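Local coordinates for ATP/GTP-binding site-containing protein A (Brucella abortus, PDB 6NTR) that functions in the periplasm to maintain the integrity of the cell envelope, at residues R9-L14 / L235-I240; T15-D20 / D228-G233; K77-V82 / Q124-H129. All coordinates share one frame; numbering follows the deposited sequence. Where two conformers were deposited one is given.

Contact 1: residues R9-L14 / L235-I240. With EDO (1,2-ethanediol), chain G.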
loop_
_atom_site.group_PDB
_atom_site.type_symbol
_atom_site.label_atom_id
_atom_site.label_comp_id
_atom_site.label_asym_id
_atom_site.label_seq_id
_atom_site.Cartn_x
_atom_site.Cartn_y
_atom_site.Cartn_z
ATOM N N ARG A 9 -5.420 4.500 13.092
ATOM C CA ARG A 9 -4.924 5.591 12.275
ATOM C C ARG A 9 -3.442 5.583 12.548
ATOM O O ARG A 9 -3.017 5.478 13.683
ATOM C CB ARG A 9 -5.533 6.939 12.628
ATOM C CG ARG A 9 -5.044 8.066 11.735
ATOM C CD ARG A 9 -5.704 9.375 12.116
ATOM N NE ARG A 9 -4.993 10.540 11.616
ATOM C CZ ARG A 9 -4.649 11.569 12.373
ATOM N NH1 ARG A 9 -4.945 11.560 13.657
ATOM N NH2 ARG A 9 -4.009 12.600 11.853
ATOM N N ALA A 10 -2.652 5.676 11.500
ATOM C CA ALA A 10 -1.212 5.602 11.633
ATOM C C ALA A 10 -0.582 6.676 10.766
ATOM O O ALA A 10 -0.900 6.798 9.580
ATOM C CB ALA A 10 -0.725 4.228 11.225
ATOM N N ILE A 11 0.296 7.462 11.363
ATOM C CA ILE A 11 0.960 8.552 10.673
ATOM C C ILE A 11 2.417 8.182 10.547
ATOM O O ILE A 11 3.083 7.907 11.553
ATOM C CB ILE A 11 0.831 9.873 11.429
ATOM C CG1 ILE A 11 -0.625 10.222 11.653
ATOM C CG2 ILE A 11 1.497 10.950 10.646
ATOM C CD1 ILE A 11 -0.774 11.395 12.562
ATOM N N TYR A 12 2.918 8.208 9.324
ATOM C CA TYR A 12 4.298 7.872 9.038
ATOM C C TYR A 12 5.007 9.124 8.561
ATOM O O TYR A 12 4.419 9.946 7.860
ATOM C CB TYR A 12 4.394 6.780 7.971
ATOM C CG TYR A 12 3.704 5.483 8.313
ATOM C CD1 TYR A 12 2.385 5.271 7.962
ATOM C CD2 TYR A 12 4.382 4.461 8.955
ATOM C CE1 TYR A 12 1.759 4.089 8.261
ATOM C CE2 TYR A 12 3.759 3.276 9.254
ATOM C CZ TYR A 12 2.442 3.096 8.905
ATOM O OH TYR A 12 1.773 1.929 9.177
ATOM N N ASP A 13 6.257 9.268 8.959
ATOM C CA ASP A 13 7.113 10.333 8.469
ATOM C C ASP A 13 8.036 9.796 7.383
ATOM O O ASP A 13 8.717 8.786 7.581
ATOM C CB ASP A 13 7.925 10.943 9.602
ATOM C CG ASP A 13 8.907 11.944 9.110
ATOM O OD1 ASP A 13 8.466 13.052 8.748
ATOM O OD2 ASP A 13 10.110 11.614 9.059
ATOM N N LEU A 14 7.975 10.436 6.226
ATOM C CA LEU A 14 8.722 10.038 5.053
ATOM C C LEU A 14 10.048 10.743 4.900
ATOM O O LEU A 14 10.159 11.938 5.119
ATOM C CB LEU A 14 7.891 10.259 3.796
ATOM C CG LEU A 14 6.460 9.728 3.755
ATOM C CD1 LEU A 14 5.890 9.897 2.359
ATOM C CD2 LEU A 14 6.409 8.271 4.176
ATOM N N LEU A 235 6.757 5.034 11.407
ATOM C CA LEU A 235 5.562 5.337 12.147
ATOM C C LEU A 235 5.894 6.300 13.252
ATOM O O LEU A 235 6.818 6.084 14.009
ATOM C CB LEU A 235 4.971 4.065 12.734
ATOM C CG LEU A 235 3.529 4.078 13.218
ATOM C CD1 LEU A 235 2.567 3.783 12.091
ATOM C CD2 LEU A 235 3.355 3.063 14.314
ATOM N N VAL A 236 5.110 7.362 13.353
ATOM C CA VAL A 236 5.331 8.370 14.382
ATOM C C VAL A 236 4.134 8.557 15.297
ATOM O O VAL A 236 4.250 9.285 16.291
ATOM C CB VAL A 236 5.750 9.728 13.777
ATOM C CG1 VAL A 236 7.013 9.562 12.969
ATOM C CG2 VAL A 236 4.636 10.345 12.948
ATOM N N LYS A 237 2.998 7.925 15.023
ATOM C CA LYS A 237 1.851 8.030 15.912
ATOM C C LYS A 237 0.841 6.960 15.546
ATOM O O LYS A 237 0.559 6.746 14.362
ATOM C CB LYS A 237 1.215 9.411 15.812
ATOM C CG LYS A 237 0.121 9.702 16.821
ATOM C CD LYS A 237 -0.351 11.150 16.675
ATOM C CE LYS A 237 -1.399 11.502 17.701
ATOM N NZ LYS A 237 -2.585 10.621 17.537
ATOM N N LEU A 238 0.277 6.294 16.545
ATOM C CA LEU A 238 -0.622 5.177 16.305
ATOM C C LEU A 238 -1.828 5.316 17.212
ATOM O O LEU A 238 -1.679 5.405 18.438
ATOM C CB LEU A 238 0.081 3.844 16.545
ATOM C CG LEU A 238 -0.855 2.665 16.391
ATOM C CD1 LEU A 238 -1.186 2.510 14.928
ATOM C CD2 LEU A 238 -0.218 1.418 16.953
ATOM N N ASP A 239 -3.010 5.336 16.609
ATOM C CA ASP A 239 -4.260 5.478 17.337
ATOM C C ASP A 239 -5.083 4.223 17.121
ATOM O O ASP A 239 -5.426 3.887 15.983
ATOM C CB ASP A 239 -5.016 6.726 16.898
ATOM C CG ASP A 239 -4.394 7.980 17.446
ATOM O OD1 ASP A 239 -4.078 7.992 18.659
ATOM O OD2 ASP A 239 -4.219 8.946 16.669
ATOM N N ILE A 240 -5.381 3.534 18.215
ATOM C CA ILE A 240 -6.095 2.268 18.192
ATOM C C ILE A 240 -7.556 2.539 18.506
ATOM O O ILE A 240 -7.879 3.037 19.589
ATOM C CB ILE A 240 -5.506 1.279 19.204
ATOM C CG1 ILE A 240 -4.008 1.097 18.977
ATOM C CG2 ILE A 240 -6.230 -0.040 19.109
ATOM C CD1 ILE A 240 -3.158 1.777 20.023
HETATM C C1 EDO G . -0.833 -0.457 8.662
HETATM O O1 EDO G . -0.094 0.521 9.404
HETATM C C2 EDO G . -0.521 -0.300 7.189
HETATM O O2 EDO G . -1.185 -1.364 6.509
#

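Contact 2: residues T15-D20 / D228-G233. With EDO (1,2-ethanediol), chain I.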
loop_
_atom_site.group_PDB
_atom_site.type_symbol
_atom_site.label_atom_id
_atom_site.label_comp_id
_atom_site.label_asym_id
_atom_site.label_seq_id
_atom_site.Cartn_x
_atom_site.Cartn_y
_atom_site.Cartn_z
ATOM N N THR A 15 11.053 9.967 4.519
ATOM C CA THR A 15 12.400 10.459 4.324
ATOM C C THR A 15 13.006 9.822 3.088
ATOM O O THR A 15 12.526 8.814 2.613
ATOM C CB THR A 15 13.264 10.169 5.547
ATOM O OG1 THR A 15 12.823 8.956 6.156
ATOM C CG2 THR A 15 13.122 11.277 6.549
ATOM N N LEU A 16 14.046 10.429 2.548
ATOM C CA LEU A 16 14.694 9.893 1.367
ATOM C C LEU A 16 15.712 8.827 1.766
ATOM O O LEU A 16 16.520 9.048 2.656
ATOM C CB LEU A 16 15.375 11.013 0.599
ATOM C CG LEU A 16 16.128 10.622 -0.656
ATOM C CD1 LEU A 16 15.194 10.045 -1.694
ATOM C CD2 LEU A 16 16.885 11.808 -1.206
ATOM N N ASP A 17 15.674 7.667 1.123
ATOM C CA ASP A 17 16.630 6.627 1.471
ATOM C C ASP A 17 17.840 6.650 0.559
ATOM O O ASP A 17 18.946 6.850 1.016
ATOM C CB ASP A 17 15.961 5.258 1.410
ATOM C CG ASP A 17 16.757 4.181 2.111
ATOM O OD1 ASP A 17 17.195 4.392 3.255
ATOM O OD2 ASP A 17 16.929 3.111 1.512
ATOM N N ARG A 18 17.622 6.483 -0.735
ATOM C CA ARG A 18 18.710 6.501 -1.698
ATOM C C ARG A 18 18.259 7.228 -2.951
ATOM O O ARG A 18 17.123 7.094 -3.364
ATOM C CB ARG A 18 19.197 5.060 -2.002
ATOM C CG ARG A 18 19.265 4.625 -3.468
ATOM C CD ARG A 18 19.351 3.117 -3.621
ATOM N NE ARG A 18 18.104 2.518 -4.082
ATOM C CZ ARG A 18 17.706 2.509 -5.343
ATOM N NH1 ARG A 18 16.563 1.943 -5.670
ATOM N NH2 ARG A 18 18.446 3.075 -6.274
ATOM N N ALA A 19 19.152 7.983 -3.561
ATOM C CA ALA A 19 18.801 8.686 -4.777
ATOM C C ALA A 19 19.746 8.425 -5.928
ATOM O O ALA A 19 20.930 8.640 -5.814
ATOM C CB ALA A 19 18.713 10.166 -4.508
ATOM N N ASP A 20 19.206 7.974 -7.048
ATOM C CA ASP A 20 19.999 7.714 -8.227
ATOM C C ASP A 20 20.301 9.017 -8.925
ATOM O O ASP A 20 19.564 9.968 -8.793
ATOM C CB ASP A 20 19.275 6.758 -9.171
ATOM C CG ASP A 20 19.719 5.308 -9.003
ATOM O OD1 ASP A 20 20.299 4.973 -7.958
ATOM O OD2 ASP A 20 19.481 4.500 -9.919
ATOM N N ASP A 228 14.854 3.912 -9.181
ATOM C CA ASP A 228 15.945 4.864 -9.065
ATOM C C ASP A 228 16.082 5.382 -7.651
ATOM O O ASP A 228 17.189 5.540 -7.176
ATOM C CB ASP A 228 15.739 6.071 -9.986
ATOM C CG ASP A 228 15.760 5.715 -11.448
ATOM O OD1 ASP A 228 16.322 4.666 -11.814
ATOM O OD2 ASP A 228 15.205 6.495 -12.238
ATOM N N PHE A 229 14.967 5.650 -6.981
ATOM C CA PHE A 229 15.006 6.179 -5.625
ATOM C C PHE A 229 14.145 5.407 -4.653
ATOM O O PHE A 229 13.160 4.833 -5.045
ATOM C CB PHE A 229 14.552 7.633 -5.622
ATOM C CG PHE A 229 13.068 7.808 -5.600
ATOM C CD1 PHE A 229 12.350 7.808 -6.764
ATOM C CD2 PHE A 229 12.402 7.995 -4.420
ATOM C CE1 PHE A 229 10.993 7.975 -6.755
ATOM C CE2 PHE A 229 11.044 8.164 -4.405
ATOM C CZ PHE A 229 10.343 8.158 -5.574
ATOM N N SER A 230 14.529 5.394 -3.385
ATOM C CA SER A 230 13.761 4.719 -2.368
ATOM C C SER A 230 13.401 5.705 -1.270
ATOM O O SER A 230 14.113 6.681 -1.012
ATOM C CB SER A 230 14.525 3.510 -1.807
ATOM O OG SER A 230 15.862 3.861 -1.528
HETATM N N MSE A 231 12.292 5.411 -0.595
HETATM C CA MSE A 231 11.784 6.222 0.472
HETATM C C MSE A 231 11.674 5.384 1.697
HETATM O O MSE A 231 11.588 4.153 1.609
HETATM C CB MSE A 231 10.367 6.644 0.164
HETATM C CG MSE A 231 10.273 7.502 -1.074
HETATM SE SE MSE A 231 8.412 8.077 -1.173
HETATM C CE MSE A 231 7.980 7.640 0.676
ATOM N N ARG A 232 11.704 6.045 2.851
ATOM C CA ARG A 232 11.597 5.400 4.136
ATOM C C ARG A 232 10.340 5.912 4.806
ATOM O O ARG A 232 10.006 7.071 4.674
ATOM C CB ARG A 232 12.784 5.788 5.013
ATOM C CG ARG A 232 14.030 4.959 4.834
ATOM C CD ARG A 232 14.248 4.052 6.025
ATOM N NE ARG A 232 15.309 3.089 5.782
ATOM C CZ ARG A 232 15.450 1.953 6.446
ATOM N NH1 ARG A 232 14.598 1.631 7.398
ATOM N NH2 ARG A 232 16.448 1.135 6.157
ATOM N N GLY A 233 9.626 5.048 5.504
ATOM C CA GLY A 233 8.448 5.477 6.215
ATOM C C GLY A 233 8.517 4.996 7.635
ATOM O O GLY A 233 8.477 3.813 7.883
HETATM C C1 EDO I . 19.798 10.842 1.652
HETATM O O1 EDO I . 19.906 9.497 2.150
HETATM C C2 EDO I . 21.071 11.247 0.916
HETATM O O2 EDO I . 21.099 10.609 -0.370
HETATM O O HOH W 1 17.322 1.677 -1.098
#

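Contact 3: residues K77-V82 / Q124-H129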
loop_
_atom_site.group_PDB
_atom_site.type_symbol
_atom_site.label_atom_id
_atom_site.label_comp_id
_atom_site.label_asym_id
_atom_site.label_seq_id
_atom_site.Cartn_x
_atom_site.Cartn_y
_atom_site.Cartn_z
ATOM N N LYS A 77 -15.807 -9.436 -2.564
ATOM C CA LYS A 77 -16.143 -9.499 -3.980
ATOM C C LYS A 77 -16.365 -8.132 -4.605
ATOM O O LYS A 77 -16.463 -8.034 -5.833
ATOM C CB LYS A 77 -17.397 -10.365 -4.204
ATOM C CG LYS A 77 -17.120 -11.862 -4.300
ATOM C CD LYS A 77 -18.307 -12.628 -4.872
ATOM C CE LYS A 77 -17.894 -14.032 -5.310
ATOM N NZ LYS A 77 -18.979 -14.776 -6.017
ATOM N N ASP A 78 -16.432 -7.082 -3.815
ATOM C CA ASP A 78 -16.576 -5.749 -4.357
ATOM C C ASP A 78 -15.478 -4.855 -3.801
ATOM O O ASP A 78 -14.939 -5.109 -2.721
ATOM C CB ASP A 78 -17.944 -5.177 -4.029
ATOM C CG ASP A 78 -18.175 -3.838 -4.683
ATOM O OD1 ASP A 78 -17.977 -3.744 -5.917
ATOM O OD2 ASP A 78 -18.498 -2.872 -3.955
ATOM N N PHE A 79 -15.154 -3.800 -4.548
ATOM C CA PHE A 79 -14.045 -2.918 -4.193
ATOM C C PHE A 79 -14.303 -1.558 -4.828
ATOM O O PHE A 79 -14.180 -1.417 -6.047
ATOM C CB PHE A 79 -12.720 -3.518 -4.664
ATOM C CG PHE A 79 -11.508 -2.761 -4.230
ATOM C CD1 PHE A 79 -11.270 -2.509 -2.900
ATOM C CD2 PHE A 79 -10.576 -2.345 -5.156
ATOM C CE1 PHE A 79 -10.139 -1.831 -2.501
ATOM C CE2 PHE A 79 -9.448 -1.669 -4.766
ATOM C CZ PHE A 79 -9.232 -1.409 -3.434
ATOM N N ARG A 80 -14.692 -0.577 -4.017
ATOM C CA ARG A 80 -14.906 0.789 -4.479
ATOM C C ARG A 80 -13.653 1.618 -4.216
ATOM O O ARG A 80 -13.045 1.507 -3.150
ATOM C CB ARG A 80 -16.114 1.426 -3.781
ATOM C CG ARG A 80 -17.482 0.882 -4.210
ATOM C CD ARG A 80 -18.652 1.695 -3.619
ATOM N NE ARG A 80 -19.215 1.091 -2.411
ATOM C CZ ARG A 80 -20.245 0.252 -2.409
ATOM N NH1 ARG A 80 -20.826 -0.083 -3.551
ATOM N NH2 ARG A 80 -20.696 -0.247 -1.266
ATOM N N PHE A 81 -13.277 2.460 -5.181
ATOM C CA PHE A 81 -12.014 3.205 -5.090
ATOM C C PHE A 81 -12.032 4.601 -5.738
ATOM O O PHE A 81 -12.593 4.780 -6.823
ATOM C CB PHE A 81 -10.866 2.374 -5.703
ATOM C CG PHE A 81 -11.083 1.975 -7.140
ATOM C CD1 PHE A 81 -10.640 2.782 -8.180
ATOM C CD2 PHE A 81 -11.694 0.778 -7.445
ATOM C CE1 PHE A 81 -10.824 2.405 -9.481
ATOM C CE2 PHE A 81 -11.885 0.404 -8.745
ATOM C CZ PHE A 81 -11.451 1.214 -9.764
ATOM N N VAL A 82 -11.368 5.572 -5.080
ATOM C CA VAL A 82 -11.182 6.945 -5.573
ATOM C C VAL A 82 -9.719 7.356 -5.406
ATOM O O VAL A 82 -9.182 7.305 -4.295
ATOM C CB VAL A 82 -12.078 7.985 -4.841
ATOM C CG1 VAL A 82 -12.012 9.362 -5.512
ATOM C CG2 VAL A 82 -13.523 7.566 -4.760
ATOM N N GLN A 124 -7.756 -10.860 -6.330
ATOM C CA GLN A 124 -8.163 -10.526 -4.977
ATOM C C GLN A 124 -7.932 -9.031 -4.735
ATOM O O GLN A 124 -7.341 -8.355 -5.552
ATOM C CB GLN A 124 -7.507 -11.407 -3.924
ATOM C CG GLN A 124 -6.005 -11.325 -3.862
ATOM C CD GLN A 124 -5.451 -11.935 -2.604
ATOM O OE1 GLN A 124 -6.185 -12.305 -1.707
ATOM N NE2 GLN A 124 -4.146 -12.031 -2.532
ATOM N N PHE A 125 -8.454 -8.522 -3.640
ATOM C CA PHE A 125 -8.317 -7.121 -3.340
ATOM C C PHE A 125 -7.456 -6.934 -2.122
ATOM O O PHE A 125 -7.167 -7.863 -1.423
ATOM C CB PHE A 125 -9.678 -6.416 -3.259
ATOM C CG PHE A 125 -10.485 -6.511 -4.516
ATOM C CD1 PHE A 125 -9.996 -6.062 -5.691
ATOM C CD2 PHE A 125 -11.712 -7.085 -4.508
ATOM C CE1 PHE A 125 -10.718 -6.161 -6.847
ATOM C CE2 PHE A 125 -12.443 -7.187 -5.653
ATOM C CZ PHE A 125 -11.946 -6.728 -6.828
ATOM N N PRO A 126 -7.117 -5.683 -1.815
ATOM C CA PRO A 126 -6.143 -5.411 -0.764
ATOM C C PRO A 126 -6.430 -5.960 0.606
ATOM O O PRO A 126 -5.486 -6.428 1.219
ATOM C CB PRO A 126 -6.134 -3.889 -0.704
ATOM C CG PRO A 126 -6.432 -3.479 -2.093
ATOM C CD PRO A 126 -7.412 -4.483 -2.610
ATOM N N THR A 127 -7.640 -5.892 1.116
ATOM C CA THR A 127 -7.830 -6.478 2.420
ATOM C C THR A 127 -7.662 -7.996 2.417
ATOM O O THR A 127 -7.090 -8.537 3.336
ATOM C CB THR A 127 -9.115 -6.040 3.101
ATOM O OG1 THR A 127 -9.017 -4.645 3.382
ATOM C CG2 THR A 127 -9.272 -6.770 4.402
ATOM N N ARG A 128 -8.182 -8.674 1.398
ATOM C CA ARG A 128 -8.061 -10.122 1.336
ATOM C C ARG A 128 -6.607 -10.525 1.206
ATOM O O ARG A 128 -6.127 -11.343 1.959
ATOM C CB ARG A 128 -8.849 -10.664 0.157
ATOM C CG ARG A 128 -9.472 -12.020 0.398
ATOM C CD ARG A 128 -10.843 -11.873 1.023
ATOM N NE ARG A 128 -11.776 -12.882 0.552
ATOM C CZ ARG A 128 -12.969 -13.098 1.084
ATOM N NH1 ARG A 128 -13.384 -12.371 2.103
ATOM N NH2 ARG A 128 -13.745 -14.041 0.592
ATOM N N HIS A 129 -5.901 -9.877 0.289
ATOM C CA HIS A 129 -4.475 -10.087 0.097
ATOM C C HIS A 129 -3.699 -9.860 1.385
ATOM O O HIS A 129 -2.778 -10.617 1.708
ATOM C CB HIS A 129 -4.001 -9.147 -0.999
ATOM C CG HIS A 129 -2.581 -9.344 -1.426
ATOM N ND1 HIS A 129 -1.509 -9.091 -0.600
ATOM C CD2 HIS A 129 -2.055 -9.697 -2.624
ATOM C CE1 HIS A 129 -0.384 -9.312 -1.259
ATOM N NE2 HIS A 129 -0.688 -9.676 -2.491
#

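Contact 1: residues R9-L14 / L235-I240
Residues 9-14 and 235-240 run antiparallel as neighbouring strands, their axes 4.5 Å apart at closest approach. Arg9 and Asp239 form a hydrogen-bonded pair, with Asp239 N to Arg9 O at 2.9 Å. Ile11 N donates to Lys237 O at 3.1 Å. Ile11 O receives Val236 N at 2.8 Å, nearly along the C=O axis, while Lys237 N gives it only a weak second bond. On one face of the pair, CD1 of Leu235 reaches over a face of the Tyr12 ring. Leu235 CG lies anti to its backbone N (chi1 -163°). Leu235 CD1 also packs tightly on Ala10 CB at 3.4 Å. Leu238 CD1 approaches that methyl more loosely. Tyr12 OH bonds to the carbonyl O of Thr219 and accepts a very short hydrogen bond from O1 of an ethanediol, probably from the crystallisation liquor. On the other face, the Ile11 side chain lies alongside the Lys237 chain and crosses Val236 at about a right angle, Ile11 CG2 to Val236 CG2 at 3.9 Å. Lys237 is extended until chi4, where it bends to put Lys237 NZ 2.5 Å from Asp239 OD2 in a salt bridge. Arg9 NH1 stays 4.1 Å from Asp239 OD2, beyond a salt bridge. A classic beta bulge at Val236 and Lys237 opposite Ile11 thus sits in the antiparallel ladder joining strands 8-19 and 229-240 of the beta-barrel-like fold.

Contact 2: residues T15-D20 / D228-G233
A classic beta bulge interrupts the antiparallel pairing of residues 15-20 with 228-233: Asp17 and Arg18 both face Ser230. Thr15 and Arg232 make a regular hydrogen-bonded pair beside it, with Arg232 N to Thr15 O at 2.9 Å. At the bulge, Asp17 N donates to Ser230 O at 2.8 Å from above the carbonyl plane. Ser230 N returns a bond to Arg18 O, in the carbonyl plane.

The Asp17 side chain has CG anti to the backbone N and leans over strand 229-233. Asp17 OD1 lies at the edge of the Arg232 guanidinium, 3.4 Å from Arg232 NE. This is a salt bridge with a weak hydrogen bond, and the carboxylate and guanidinium planes are 67° apart. Arg232 gets there by a bend at chi2 (-108°), which also brings Arg232 CG against Asp17 OD1. Arg232 CB rests against Thr15 OG1.

Arg18 bends at chi3 (106°) and carries its guanidinium past Ser230 to lie beside Asp228 O. Arg18 NH2 forms a salt bridge with Asp20 OD1 at 3.1 Å, in the guanidinium plane. Arg18 NH1 is held by Asp225 in another salt bridge, so two carboxylates fix the rotation of the group.

On the other face of the pair, Phe229 holds its ring in the crowded position between backbone N and carbonyl carbon. The ring stacks with Tyr226 and packs on Ile25 and Leu28. Leu16 CD1 approaches it obliquely.

Back on the face of Arg18 and Arg232, Ser230 OG is also in the crowded position, close to Asp17 and Arg18. One water there lies 2.7 Å from Ser230 OG, donates to Asp17 OD2 and accepts from Arg18 NE.

Contact 3: residues K77-V82 / Q124-H129
The aromatic contact between residues 77-82 and 124-129 is made by Phe79 and Phe125. Phe79 projects from the strand with CG anti to the backbone N (chi1 -174°). Phe125 has CG anti to its carbonyl carbon, beside the backbone N (chi1 -59°). The ring planes are only 16° apart, but the rings are slid along each other and barely overlap. Their centroids are 5.0 Å apart.

CH-pi contacts fill in for the missing overlap. Phe79 CB sits over the centre of the Phe125 ring, 3.6 Å from its centroid and almost on the ring normal. Pro126 CD lies over a face of the Phe79 ring, 4.0 Å from the centroid and displaced toward the rim.

Apolar packing adds to this. Phe125 CB lies over the same face of Phe79 as Pro126 CD, also near the rim. Phe79 therefore receives two consecutive residues of 124-129. At the end of the ring, Phe79 CZ meets Pro126 CD at 3.7 Å, and Pro126 CG is equally near. The Phe79 and Pro126 side chains cross at about a right angle. Thr70 and Glu72 of strand 62-72 and Ala151 also pack on Phe79, while Leu101 touches Phe125. Both phenylalanines are buried.

Polar atoms play a lesser part. Lys77 O is near the plane of the Phe125 ring at its edge, 4.1 Å from Phe125 CE2. Within 124-129, His129 N donates to Phe125 O at 2.9 Å. Glu72 of the adjoining strand accepts a bond from Thr127 N in the first turn.

This is a helix start docked against a beta-sheet: Phe125 occupies the N-cap position, Pro126 opens helix 126-138, and both pack against strand 78-87 of the beta-barrel-like fold.

Overall arrangement
Contacts 1 and 2 are successive parts of one ladder, since both join strand 8-19 to strand 229-240. Their centres are about 19 Å apart, and they touch where Leu14 CD1 meets Met231 CE at 3.5 Å. Each holds a beta bulge, but on different strands: the extra residue is in 235-240 in contact 1 and in 15-20 in contact 2. Contact 3 is separate and joins a helix start to a strand. Its centre is about 23 Å from that of contact 1 and about 28 Å from that of contact 2, which lies across the chain's centre from it. In sequence, contact 3 is nested within the loops closed by the other two.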